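Local coordinates for transcriptional regulator, LacI family protein (Rhodococcus jostii, PDB 3K9C) that probably binds operator DNA as a dimeric transcription regulator, its periplasmic-binding-protein-like core being of the kind that senses small effector molecules, at residues G27-Q32 with Q238-M243; A105-D110 with D262-P267; I129-G134 with A160-G165; T167-G172 with C196-L201. One frame throughout, in Å; residues are numbered along the deposited sequence.

Interaction 1: G27-Q32 with Q238-M243; sequences GDLVEQ and QDATHM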
loop_
_atom_site.group_PDB
_atom_site.type_symbol
_atom_site.label_atom_id
_atom_site.label_comp_id
_atom_site.label_asym_id
_atom_site.label_seq_id
_atom_site.Cartn_x
_atom_site.Cartn_y
_atom_site.Cartn_z
ATOM N N GLY B 27 -1.477 -2.343 -7.030
ATOM C CA GLY B 27 -1.194 -3.596 -6.352
ATOM C C GLY B 27 -2.188 -4.676 -6.781
ATOM O O GLY B 27 -1.795 -5.809 -7.069
ATOM N N ASP B 28 -3.477 -4.336 -6.829
ATOM C CA ASP B 28 -4.506 -5.299 -7.252
ATOM C C ASP B 28 -4.278 -5.735 -8.698
ATOM O O ASP B 28 -4.372 -6.915 -9.022
ATOM C CB ASP B 28 -5.910 -4.693 -7.165
ATOM C CG ASP B 28 -6.333 -4.376 -5.747
ATOM O OD1 ASP B 28 -6.170 -5.236 -4.855
ATOM O OD2 ASP B 28 -6.848 -3.258 -5.529
ATOM N N LEU B 29 -4.006 -4.767 -9.567
ATOM C CA LEU B 29 -3.765 -5.052 -10.976
ATOM C C LEU B 29 -2.528 -5.922 -11.149
ATOM O O LEU B 29 -2.548 -6.876 -11.922
ATOM C CB LEU B 29 -3.609 -3.751 -11.782
ATOM C CG LEU B 29 -4.901 -2.964 -12.075
ATOM C CD1 LEU B 29 -4.585 -1.667 -12.804
ATOM C CD2 LEU B 29 -5.845 -3.818 -12.915
ATOM N N VAL B 30 -1.454 -5.608 -10.429
ATOM C CA VAL B 30 -0.233 -6.406 -10.549
ATOM C C VAL B 30 -0.486 -7.857 -10.142
ATOM O O VAL B 30 -0.093 -8.784 -10.851
ATOM C CB VAL B 30 0.916 -5.849 -9.670
ATOM C CG1 VAL B 30 1.993 -6.912 -9.498
ATOM C CG2 VAL B 30 1.521 -4.593 -10.320
ATOM N N GLU B 31 -1.126 -8.054 -8.993
ATOM C CA GLU B 31 -1.410 -9.401 -8.526
ATOM C C GLU B 31 -2.142 -10.193 -9.590
ATOM O O GLU B 31 -1.766 -11.319 -9.904
ATOM C CB GLU B 31 -2.250 -9.381 -7.247
ATOM C CG GLU B 31 -2.725 -10.766 -6.814
ATOM C CD GLU B 31 -3.374 -10.755 -5.440
ATOM O OE1 GLU B 31 -3.662 -9.655 -4.918
ATOM O OE2 GLU B 31 -3.604 -11.850 -4.885
ATOM N N GLN B 32 -3.193 -9.601 -10.147
ATOM C CA GLN B 32 -3.963 -10.274 -11.178
ATOM C C GLN B 32 -3.197 -10.439 -12.496
ATOM O O GLN B 32 -3.382 -11.436 -13.200
ATOM C CB GLN B 32 -5.294 -9.539 -11.392
ATOM C CG GLN B 32 -6.154 -9.542 -10.140
ATOM C CD GLN B 32 -6.431 -10.953 -9.648
ATOM O OE1 GLN B 32 -6.604 -11.189 -8.452
ATOM N NE2 GLN B 32 -6.488 -11.895 -10.576
ATOM N N GLN B 238 -13.608 -1.591 -10.903
ATOM C CA GLN B 238 -13.109 -1.541 -12.265
ATOM C C GLN B 238 -12.827 -2.972 -12.692
ATOM O O GLN B 238 -12.346 -3.226 -13.796
ATOM C CB GLN B 238 -11.819 -0.739 -12.328
ATOM C CG GLN B 238 -11.951 0.691 -11.880
ATOM C CD GLN B 238 -10.939 1.579 -12.570
ATOM O OE1 GLN B 238 -10.920 1.676 -13.797
ATOM N NE2 GLN B 238 -10.089 2.228 -11.785
ATOM N N ASP B 239 -13.123 -3.901 -11.788
ATOM C CA ASP B 239 -12.917 -5.325 -12.026
ATOM C C ASP B 239 -11.469 -5.604 -12.393
ATOM O O ASP B 239 -11.160 -5.924 -13.536
ATOM C CB ASP B 239 -13.827 -5.822 -13.147
ATOM C CG ASP B 239 -14.052 -7.319 -13.082
ATOM O OD1 ASP B 239 -13.081 -8.055 -12.784
ATOM O OD2 ASP B 239 -15.195 -7.760 -13.330
ATOM N N ALA B 240 -10.591 -5.483 -11.404
ATOM C CA ALA B 240 -9.160 -5.699 -11.584
ATOM C C ALA B 240 -8.806 -7.010 -12.311
ATOM O O ALA B 240 -7.973 -7.021 -13.231
ATOM C CB ALA B 240 -8.469 -5.653 -10.226
ATOM N N THR B 241 -9.426 -8.110 -11.905
ATOM C CA THR B 241 -9.131 -9.389 -12.532
ATOM C C THR B 241 -9.377 -9.362 -14.041
ATOM O O THR B 241 -8.500 -9.731 -14.816
ATOM C CB THR B 241 -9.953 -10.522 -11.906
ATOM O OG1 THR B 241 -9.738 -10.537 -10.491
ATOM C CG2 THR B 241 -9.519 -11.865 -12.480
ATOM N N HIS B 242 -10.554 -8.910 -14.458
ATOM C CA HIS B 242 -10.861 -8.852 -15.888
ATOM C C HIS B 242 -9.989 -7.826 -16.613
ATOM O O HIS B 242 -9.623 -8.014 -17.771
ATOM C CB HIS B 242 -12.336 -8.516 -16.114
ATOM C CG HIS B 242 -12.748 -8.554 -17.555
ATOM N ND1 HIS B 242 -14.002 -8.171 -17.982
ATOM C CD2 HIS B 242 -12.074 -8.937 -18.666
ATOM C CE1 HIS B 242 -14.081 -8.316 -19.294
ATOM N NE2 HIS B 242 -12.925 -8.780 -19.733
HETATM N N MSE B 243 -9.659 -6.734 -15.934
HETATM C CA MSE B 243 -8.817 -5.719 -16.539
HETATM C C MSE B 243 -7.404 -6.283 -16.743
HETATM O O MSE B 243 -6.780 -6.048 -17.774
HETATM C CB MSE B 243 -8.776 -4.473 -15.654
HETATM C CG MSE B 243 -8.233 -3.245 -16.359
HETATM SE SE MSE B 243 -8.459 -1.662 -15.252
HETATM C CE MSE B 243 -10.326 -1.374 -15.642
#
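L29 and A240 meet where helix 24-39 packs against the start of helix 240-255, two helices more than 200 residues apart in sequence that come together in the same lobe of the regulator. The buried side of the contact is mainly apolar. The CD2 methyl of L29 lies 3.9 Å from the carbonyl O of A240 and also reaches the A240 methyl, while CB and SE of selenomethionine M243 both approach the same CD2 at 4.1 Å. Behind this cluster L73 touches L29, F25 touches M243, and V94 touches both, so the two helices share a neighbour on strand 91-94. A240 CB also meets the aliphatic CB of D28, again at 4.1 Å.

The other side is partly exposed and more polar. Here the side chain of Q32, bent at chi2 (-57°), passes obliquely across T241: its amide carbon CD comes to 3.4 Å from T241 OG1, and NE2 lies 3.6 Å from T241 CG2. The closest approach thus falls on the solvent side, yet it is not a hydrogen bond, and none joins the two segments. Just before the second helix, D239 serves as N-cap: its OD1 accepts from H242 N at 3.1 Å, the donor standing above the carboxylate plane. The helix start is thus secured within its own segment, and between these two segments the helices meet by van der Waals contact alone, with a mainly apolar inner side and a polar outer flank.

Interaction 2: A105-D110 with D262-P267; sequences AVRGDD and DLVLAP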
loop_
_atom_site.group_PDB
_atom_site.type_symbol
_atom_site.label_atom_id
_atom_site.label_comp_id
_atom_site.label_asym_id
_atom_site.label_seq_id
_atom_site.Cartn_x
_atom_site.Cartn_y
_atom_site.Cartn_z
ATOM N N ALA B 105 -4.639 -0.053 -25.233
ATOM C CA ALA B 105 -5.086 0.402 -23.931
ATOM C C ALA B 105 -6.238 -0.448 -23.434
ATOM O O ALA B 105 -7.047 -0.949 -24.217
ATOM C CB ALA B 105 -5.507 1.844 -24.000
ATOM N N VAL B 106 -6.282 -0.619 -22.120
ATOM C CA VAL B 106 -7.317 -1.375 -21.435
ATOM C C VAL B 106 -7.650 -0.506 -20.224
ATOM O O VAL B 106 -6.847 -0.380 -19.293
ATOM C CB VAL B 106 -6.794 -2.752 -20.983
ATOM C CG1 VAL B 106 -7.812 -3.427 -20.092
ATOM C CG2 VAL B 106 -6.505 -3.622 -22.206
ATOM N N ARG B 107 -8.831 0.102 -20.251
ATOM C CA ARG B 107 -9.263 1.004 -19.191
ATOM C C ARG B 107 -10.744 0.868 -18.874
ATOM O O ARG B 107 -11.513 0.279 -19.646
ATOM C CB ARG B 107 -8.968 2.442 -19.620
ATOM C CG ARG B 107 -9.651 2.830 -20.929
ATOM C CD ARG B 107 -8.909 3.949 -21.637
ATOM N NE ARG B 107 -9.541 4.335 -22.896
ATOM C CZ ARG B 107 -10.649 5.064 -22.994
ATOM N NH1 ARG B 107 -11.265 5.503 -21.904
ATOM N NH2 ARG B 107 -11.151 5.346 -24.190
ATOM N N GLY B 108 -11.138 1.423 -17.732
ATOM C CA GLY B 108 -12.529 1.377 -17.332
ATOM C C GLY B 108 -13.265 2.579 -17.887
ATOM O O GLY B 108 -12.648 3.584 -18.256
ATOM N N ASP B 109 -14.586 2.477 -17.964
ATOM C CA ASP B 109 -15.398 3.575 -18.467
ATOM C C ASP B 109 -15.628 4.545 -17.301
ATOM O O ASP B 109 -16.662 4.484 -16.635
ATOM C CB ASP B 109 -16.741 3.041 -18.975
ATOM C CG ASP B 109 -17.497 4.062 -19.816
ATOM O OD1 ASP B 109 -17.484 5.264 -19.464
ATOM O OD2 ASP B 109 -18.108 3.649 -20.825
ATOM N N ASP B 110 -14.651 5.419 -17.062
ATOM C CA ASP B 110 -14.711 6.395 -15.973
ATOM C C ASP B 110 -15.970 7.250 -15.948
ATOM O O ASP B 110 -16.517 7.507 -14.875
ATOM C CB ASP B 110 -13.471 7.309 -15.996
ATOM C CG ASP B 110 -12.188 6.566 -15.622
ATOM O OD1 ASP B 110 -12.215 5.775 -14.654
ATOM O OD2 ASP B 110 -11.149 6.781 -16.287
ATOM N N ASP B 262 -8.093 -0.200 -28.270
ATOM C CA ASP B 262 -8.446 0.633 -27.125
ATOM C C ASP B 262 -9.681 -0.024 -26.510
ATOM O O ASP B 262 -10.809 0.259 -26.912
ATOM C CB ASP B 262 -8.784 2.052 -27.579
ATOM C CG ASP B 262 -9.327 2.913 -26.448
ATOM O OD1 ASP B 262 -8.613 3.086 -25.436
ATOM O OD2 ASP B 262 -10.468 3.416 -26.569
ATOM N N LEU B 263 -9.459 -0.905 -25.538
ATOM C CA LEU B 263 -10.543 -1.633 -24.888
ATOM C C LEU B 263 -11.099 -0.971 -23.621
ATOM O O LEU B 263 -10.403 -0.858 -22.608
ATOM C CB LEU B 263 -10.066 -3.051 -24.556
ATOM C CG LEU B 263 -11.091 -4.013 -23.964
ATOM C CD1 LEU B 263 -12.272 -4.162 -24.918
ATOM C CD2 LEU B 263 -10.436 -5.364 -23.717
ATOM N N VAL B 264 -12.358 -0.545 -23.684
ATOM C CA VAL B 264 -13.010 0.086 -22.542
ATOM C C VAL B 264 -13.937 -0.906 -21.845
ATOM O O VAL B 264 -14.817 -1.487 -22.474
ATOM C CB VAL B 264 -13.825 1.321 -22.970
ATOM C CG1 VAL B 264 -14.572 1.889 -21.776
ATOM C CG2 VAL B 264 -12.894 2.384 -23.548
ATOM N N LEU B 265 -13.735 -1.085 -20.541
ATOM C CA LEU B 265 -14.527 -2.010 -19.742
ATOM C C LEU B 265 -15.562 -1.326 -18.848
ATOM O O LEU B 265 -15.329 -0.239 -18.313
ATOM C CB LEU B 265 -13.597 -2.854 -18.872
ATOM C CG LEU B 265 -12.370 -3.435 -19.584
ATOM C CD1 LEU B 265 -11.565 -4.273 -18.604
ATOM C CD2 LEU B 265 -12.809 -4.279 -20.781
ATOM N N ALA B 266 -16.703 -1.983 -18.674
ATOM C CA ALA B 266 -17.775 -1.456 -17.842
ATOM C C ALA B 266 -17.486 -1.682 -16.367
ATOM O O ALA B 266 -17.064 -2.763 -15.966
ATOM C CB ALA B 266 -19.088 -2.120 -18.201
ATOM N N PRO B 267 -17.699 -0.649 -15.538
ATOM C CA PRO B 267 -17.462 -0.759 -14.097
ATOM C C PRO B 267 -18.795 -1.072 -13.426
ATOM O O PRO B 267 -19.834 -1.054 -14.079
ATOM C CB PRO B 267 -16.967 0.633 -13.739
ATOM C CG PRO B 267 -17.847 1.493 -14.595
ATOM C CD PRO B 267 -17.819 0.767 -15.936
#
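R107 reaches diagonally across to the neighbouring strand and clasps D262, two residues before its register partner V264, in a side-on ion pair on one face of the sheet. NE donates to D262 OD1 at 3.0 Å and NH2 to D262 OD2 at 3.1 Å, each oxygen using its syn lone pair, and the guanidinium and carboxylate planes are only 24° apart. With CG of R107 between its backbone N and carbonyl carbon (chi1 58°), close to L263 O and V264 CG2, the extended chain carries NE to D262. V264 CG2 lies over the centre of the guanidinium, 3.5 Å above its plane, while the carboxylate holds the edge. This two-point grip fixes the rotation of both charged groups on a partly exposed surface.

The other face carries apolar contacts, V106 CG1 meeting L265 CD1 at 4.1 Å, and helix 240-255 covers it through M243 and A246. Between the faces the backbones pair in parallel register, from L263 N to A105 O through to D109 N, which donates to L265 O at 2.8 Å. Beyond the strand D109 becomes the N-cap of helix 110-123, its OD1 accepting from A112 N, while its CB packs 3.7 Å from V264 CG1. Strand 104-108 thus runs beside strand 262-270 in the largely parallel, helix-covered sheet typical of one lobe of a type I periplasmic-binding-protein fold.

Interaction 3: I129-G134 with A160-G165; sequences IAHIDG and ATVVTG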
loop_
_atom_site.group_PDB
_atom_site.type_symbol
_atom_site.label_atom_id
_atom_site.label_comp_id
_atom_site.label_asym_id
_atom_site.label_seq_id
_atom_site.Cartn_x
_atom_site.Cartn_y
_atom_site.Cartn_z
ATOM N N ILE B 129 -24.427 17.348 -3.880
ATOM C CA ILE B 129 -23.384 16.353 -3.996
ATOM C C ILE B 129 -22.077 16.942 -4.481
ATOM O O ILE B 129 -22.047 17.738 -5.427
ATOM C CB ILE B 129 -23.840 15.235 -4.935
ATOM C CG1 ILE B 129 -25.179 14.678 -4.430
ATOM C CG2 ILE B 129 -22.777 14.141 -5.012
ATOM C CD1 ILE B 129 -25.898 13.781 -5.415
ATOM N N ALA B 130 -20.994 16.535 -3.825
ATOM C CA ALA B 130 -19.677 17.028 -4.165
ATOM C C ALA B 130 -18.746 15.956 -4.701
ATOM O O ALA B 130 -18.882 14.762 -4.407
ATOM C CB ALA B 130 -19.048 17.692 -2.950
ATOM N N HIS B 131 -17.792 16.398 -5.508
ATOM C CA HIS B 131 -16.802 15.506 -6.068
ATOM C C HIS B 131 -15.429 16.092 -5.782
ATOM O O HIS B 131 -15.201 17.289 -5.989
ATOM C CB HIS B 131 -17.011 15.349 -7.585
ATOM C CG HIS B 131 -15.926 14.576 -8.270
ATOM N ND1 HIS B 131 -15.590 13.286 -7.914
ATOM C CD2 HIS B 131 -15.088 14.921 -9.275
ATOM C CE1 HIS B 131 -14.591 12.870 -8.672
ATOM N NE2 HIS B 131 -14.269 13.843 -9.508
ATOM N N ILE B 132 -14.538 15.262 -5.247
ATOM C CA ILE B 132 -13.161 15.677 -4.995
ATOM C C ILE B 132 -12.454 14.970 -6.157
ATOM O O ILE B 132 -12.337 13.738 -6.169
ATOM C CB ILE B 132 -12.659 15.171 -3.606
ATOM C CG1 ILE B 132 -13.513 15.788 -2.495
ATOM C CG2 ILE B 132 -11.188 15.564 -3.393
ATOM C CD1 ILE B 132 -13.165 15.316 -1.081
ATOM N N ASP B 133 -12.036 15.744 -7.160
ATOM C CA ASP B 133 -11.410 15.164 -8.350
ATOM C C ASP B 133 -9.955 14.748 -8.212
ATOM O O ASP B 133 -9.298 15.048 -7.215
ATOM C CB ASP B 133 -11.567 16.098 -9.567
ATOM C CG ASP B 133 -10.701 17.346 -9.484
ATOM O OD1 ASP B 133 -9.593 17.293 -8.902
ATOM O OD2 ASP B 133 -11.127 18.383 -10.034
ATOM N N GLY B 134 -9.461 14.049 -9.227
ATOM C CA GLY B 134 -8.093 13.572 -9.194
ATOM C C GLY B 134 -7.081 14.473 -9.863
ATOM O O GLY B 134 -5.987 14.031 -10.205
ATOM N N ALA B 160 -24.125 21.157 -7.418
ATOM C CA ALA B 160 -22.994 20.281 -7.668
ATOM C C ALA B 160 -21.703 21.038 -7.378
ATOM O O ALA B 160 -21.513 22.166 -7.841
ATOM C CB ALA B 160 -23.011 19.794 -9.125
ATOM N N THR B 161 -20.817 20.422 -6.604
ATOM C CA THR B 161 -19.550 21.051 -6.255
ATOM C C THR B 161 -18.362 20.156 -6.603
ATOM O O THR B 161 -18.371 18.963 -6.313
ATOM C CB THR B 161 -19.492 21.353 -4.751
ATOM O OG1 THR B 161 -20.683 22.041 -4.357
ATOM C CG2 THR B 161 -18.282 22.217 -4.418
ATOM N N VAL B 162 -17.347 20.732 -7.240
ATOM C CA VAL B 162 -16.146 19.982 -7.580
ATOM C C VAL B 162 -14.933 20.697 -7.006
ATOM O O VAL B 162 -14.691 21.860 -7.313
ATOM C CB VAL B 162 -15.910 19.860 -9.097
ATOM C CG1 VAL B 162 -14.648 19.020 -9.334
ATOM C CG2 VAL B 162 -17.103 19.214 -9.785
ATOM N N VAL B 163 -14.176 20.009 -6.163
ATOM C CA VAL B 163 -12.978 20.613 -5.594
ATOM C C VAL B 163 -11.781 19.805 -6.064
ATOM O O VAL B 163 -11.862 18.579 -6.213
ATOM C CB VAL B 163 -13.030 20.648 -4.050
ATOM C CG1 VAL B 163 -14.247 21.466 -3.598
ATOM C CG2 VAL B 163 -13.097 19.236 -3.487
ATOM N N THR B 164 -10.681 20.495 -6.332
ATOM C CA THR B 164 -9.473 19.838 -6.797
ATOM C C THR B 164 -8.906 18.971 -5.675
ATOM O O THR B 164 -8.733 19.430 -4.547
ATOM C CB THR B 164 -8.445 20.879 -7.246
ATOM O OG1 THR B 164 -9.028 21.686 -8.277
ATOM C CG2 THR B 164 -7.193 20.198 -7.795
ATOM N N GLY B 165 -8.648 17.707 -5.985
ATOM C CA GLY B 165 -8.131 16.801 -4.981
ATOM C C GLY B 165 -6.837 16.147 -5.404
ATOM O O GLY B 165 -5.880 16.822 -5.775
HETATM O O HOH W 1 -22.476 20.387 -3.905
HETATM O O HOH W 2 -8.785 19.778 -11.110
#
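H131 and V162 pair on adjacent strands of a beta-alpha-beta crossover: strands 129-133 and 160-164 are neighbours in a parallel sheet, and helix 140-153 makes the connection between them. H131 N donates to T161 O at 2.7 Å, and V163 N in turn donates to H131 O. On one face the imidazole and V162 lie side by side, pointing the same way, with CD2 of the ring 4.1 Å from V162 CG1. The side chains of D133 and V162 cross at about a right angle there, D133 OD2 lying 3.6 Å from the same CG1. On the other face I132 CG1 packs against V163 CG2 at 3.6 Å, and I132 CG2 rests on the CA of G165.

A second shell sets these groups. H131 ND1 bonds to V190 O on the next strand, and F147 of the crossover helix meets its ring; M176 and L179 of helix 169-181 cover I132. Three partners position D133: R144 forms a salt bridge with OD2, water 2 donates to the same oxygen, and A135 N bonds to OD1. So placed, D133 OD1 takes a direct bond across the contact from G165 N, at 3.1 Å and from 45° above the carboxylate plane.

Interaction 4: T167-G172 with C196-L201; sequences TTETEG and CATGVL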
loop_
_atom_site.group_PDB
_atom_site.type_symbol
_atom_site.label_atom_id
_atom_site.label_comp_id
_atom_site.label_asym_id
_atom_site.label_seq_id
_atom_site.Cartn_x
_atom_site.Cartn_y
_atom_site.Cartn_z
ATOM N N THR B 167 -4.878 11.792 -5.383
ATOM C CA THR B 167 -5.019 10.349 -5.208
ATOM C C THR B 167 -4.662 9.847 -3.815
ATOM O O THR B 167 -4.725 8.648 -3.562
ATOM C CB THR B 167 -4.109 9.587 -6.194
ATOM O OG1 THR B 167 -2.739 9.874 -5.883
ATOM C CG2 THR B 167 -4.390 10.012 -7.629
ATOM N N THR B 168 -4.282 10.747 -2.913
ATOM C CA THR B 168 -3.891 10.317 -1.574
ATOM C C THR B 168 -4.875 10.743 -0.496
ATOM O O THR B 168 -5.749 11.586 -0.727
ATOM C CB THR B 168 -2.508 10.870 -1.188
ATOM O OG1 THR B 168 -2.631 12.264 -0.872
ATOM C CG2 THR B 168 -1.520 10.700 -2.340
ATOM N N GLU B 169 -4.715 10.158 0.690
ATOM C CA GLU B 169 -5.588 10.465 1.818
ATOM C C GLU B 169 -5.554 11.944 2.195
ATOM O O GLU B 169 -6.554 12.490 2.656
ATOM C CB GLU B 169 -5.215 9.612 3.043
ATOM C CG GLU B 169 -5.179 8.105 2.782
ATOM C CD GLU B 169 -3.812 7.600 2.326
ATOM O OE1 GLU B 169 -3.049 8.378 1.722
ATOM O OE2 GLU B 169 -3.499 6.415 2.567
ATOM N N THR B 170 -4.412 12.595 1.997
ATOM C CA THR B 170 -4.284 14.007 2.341
ATOM C C THR B 170 -5.208 14.910 1.540
ATOM O O THR B 170 -5.810 15.837 2.092
ATOM C CB THR B 170 -2.843 14.501 2.154
ATOM O OG1 THR B 170 -1.961 13.683 2.932
ATOM C CG2 THR B 170 -2.715 15.956 2.612
ATOM N N GLU B 171 -5.307 14.667 0.238
ATOM C CA GLU B 171 -6.187 15.485 -0.600
ATOM C C GLU B 171 -7.633 15.191 -0.238
ATOM O O GLU B 171 -8.504 16.072 -0.296
ATOM C CB GLU B 171 -5.956 15.201 -2.086
ATOM C CG GLU B 171 -4.661 15.771 -2.640
ATOM C CD GLU B 171 -3.464 14.918 -2.308
ATOM O OE1 GLU B 171 -3.485 13.720 -2.666
ATOM O OE2 GLU B 171 -2.504 15.441 -1.700
ATOM N N GLY B 172 -7.884 13.946 0.146
ATOM C CA GLY B 172 -9.231 13.582 0.530
ATOM C C GLY B 172 -9.619 14.432 1.727
ATOM O O GLY B 172 -10.664 15.077 1.738
ATOM N N CYS B 196 -8.331 8.352 -1.536
ATOM C CA CYS B 196 -8.791 9.720 -1.316
ATOM C C CYS B 196 -9.981 9.681 -0.356
ATOM O O CYS B 196 -10.096 10.507 0.554
ATOM C CB CYS B 196 -9.222 10.339 -2.646
ATOM S SG CYS B 196 -9.833 12.015 -2.533
ATOM N N ALA B 197 -10.861 8.704 -0.568
ATOM C CA ALA B 197 -12.050 8.524 0.266
ATOM C C ALA B 197 -11.628 8.200 1.696
ATOM O O ALA B 197 -12.266 8.624 2.655
ATOM C CB ALA B 197 -12.931 7.393 -0.303
ATOM N N THR B 198 -10.547 7.447 1.841
ATOM C CA THR B 198 -10.067 7.109 3.176
ATOM C C THR B 198 -9.799 8.382 3.980
ATOM O O THR B 198 -10.100 8.441 5.173
ATOM C CB THR B 198 -8.777 6.264 3.123
ATOM O OG1 THR B 198 -9.068 4.968 2.583
ATOM C CG2 THR B 198 -8.198 6.097 4.529
ATOM N N GLY B 199 -9.254 9.403 3.321
ATOM C CA GLY B 199 -8.975 10.662 3.993
ATOM C C GLY B 199 -10.239 11.437 4.315
ATOM O O GLY B 199 -10.311 12.162 5.321
ATOM N N VAL B 200 -11.238 11.295 3.449
ATOM C CA VAL B 200 -12.514 11.962 3.623
ATOM C C VAL B 200 -13.185 11.399 4.871
ATOM O O VAL B 200 -13.685 12.146 5.702
ATOM C CB VAL B 200 -13.431 11.724 2.403
ATOM C CG1 VAL B 200 -14.823 12.277 2.678
ATOM C CG2 VAL B 200 -12.814 12.371 1.150
ATOM N N LEU B 201 -13.194 10.072 4.984
ATOM C CA LEU B 201 -13.796 9.397 6.132
ATOM C C LEU B 201 -13.036 9.715 7.415
ATOM O O LEU B 201 -13.650 9.890 8.467
ATOM C CB LEU B 201 -13.797 7.880 5.921
ATOM C CG LEU B 201 -14.686 7.331 4.808
ATOM C CD1 LEU B 201 -14.375 5.855 4.588
ATOM C CD2 LEU B 201 -16.147 7.531 5.174
#
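The flat carboxylate of E169 stands beyond its contact with T198, its oxygens turned to partners outside the two segments: OE1 forms a salt bridge with R224 of the second subunit, and OE2 a long, weak ion pair with R195, just before 196-201 on the same helix. Across the contact it is the aliphatic stem of E169 that touches. With chi1 at -54°, CG stands beside the backbone N and alongside T198, 4.0 Å from T198 CG2, and the bend at chi2 turns the chain onward to the carboxylate.

Beside them glycines let the backbones close in. E169 O receives the CA-H of G199 at 3.3 Å, and C196 O that of G172 at 3.2 Å; any CB on either glycine would collide with the carbonyl oxygen facing it. C196 SG adds a contact of 3.5 Å to G172 CA, and V200 CG2 reaches G172 O at the same distance. T168 and E171 close the start of helix 169-181 as a capping box, T168 N donating to E171 OE1. No conventional hydrogen bond crosses between the segments. The close approach therefore rests on CA-H...O contacts and van der Waals packing, while the charge of E169 is shared between R224 of the second subunit and, weakly, R195.

How the interactions relate
Interactions 1 and 2 belong to one lobe and 3 and 4 to the other, and within each pair the contacts touch. M243 of interaction 1 packs on V106, G108 and L265 of interaction 2, while I132 of interaction 3 meets G172, C196 and V200 of interaction 4. In both lobes a strand pair held by backbone hydrogen bonds lies next to a helix pair without any between its segments. All four are partly buried, but their chemistry differs: interaction 2 lays an ion pair across the strands, interaction 3 has buried H131 and D133, interaction 1 joins a buried apolar cluster to a polar, partly exposed flank, and interaction 4 relies on glycines. Only interactions 1 and 4 touch the second subunit.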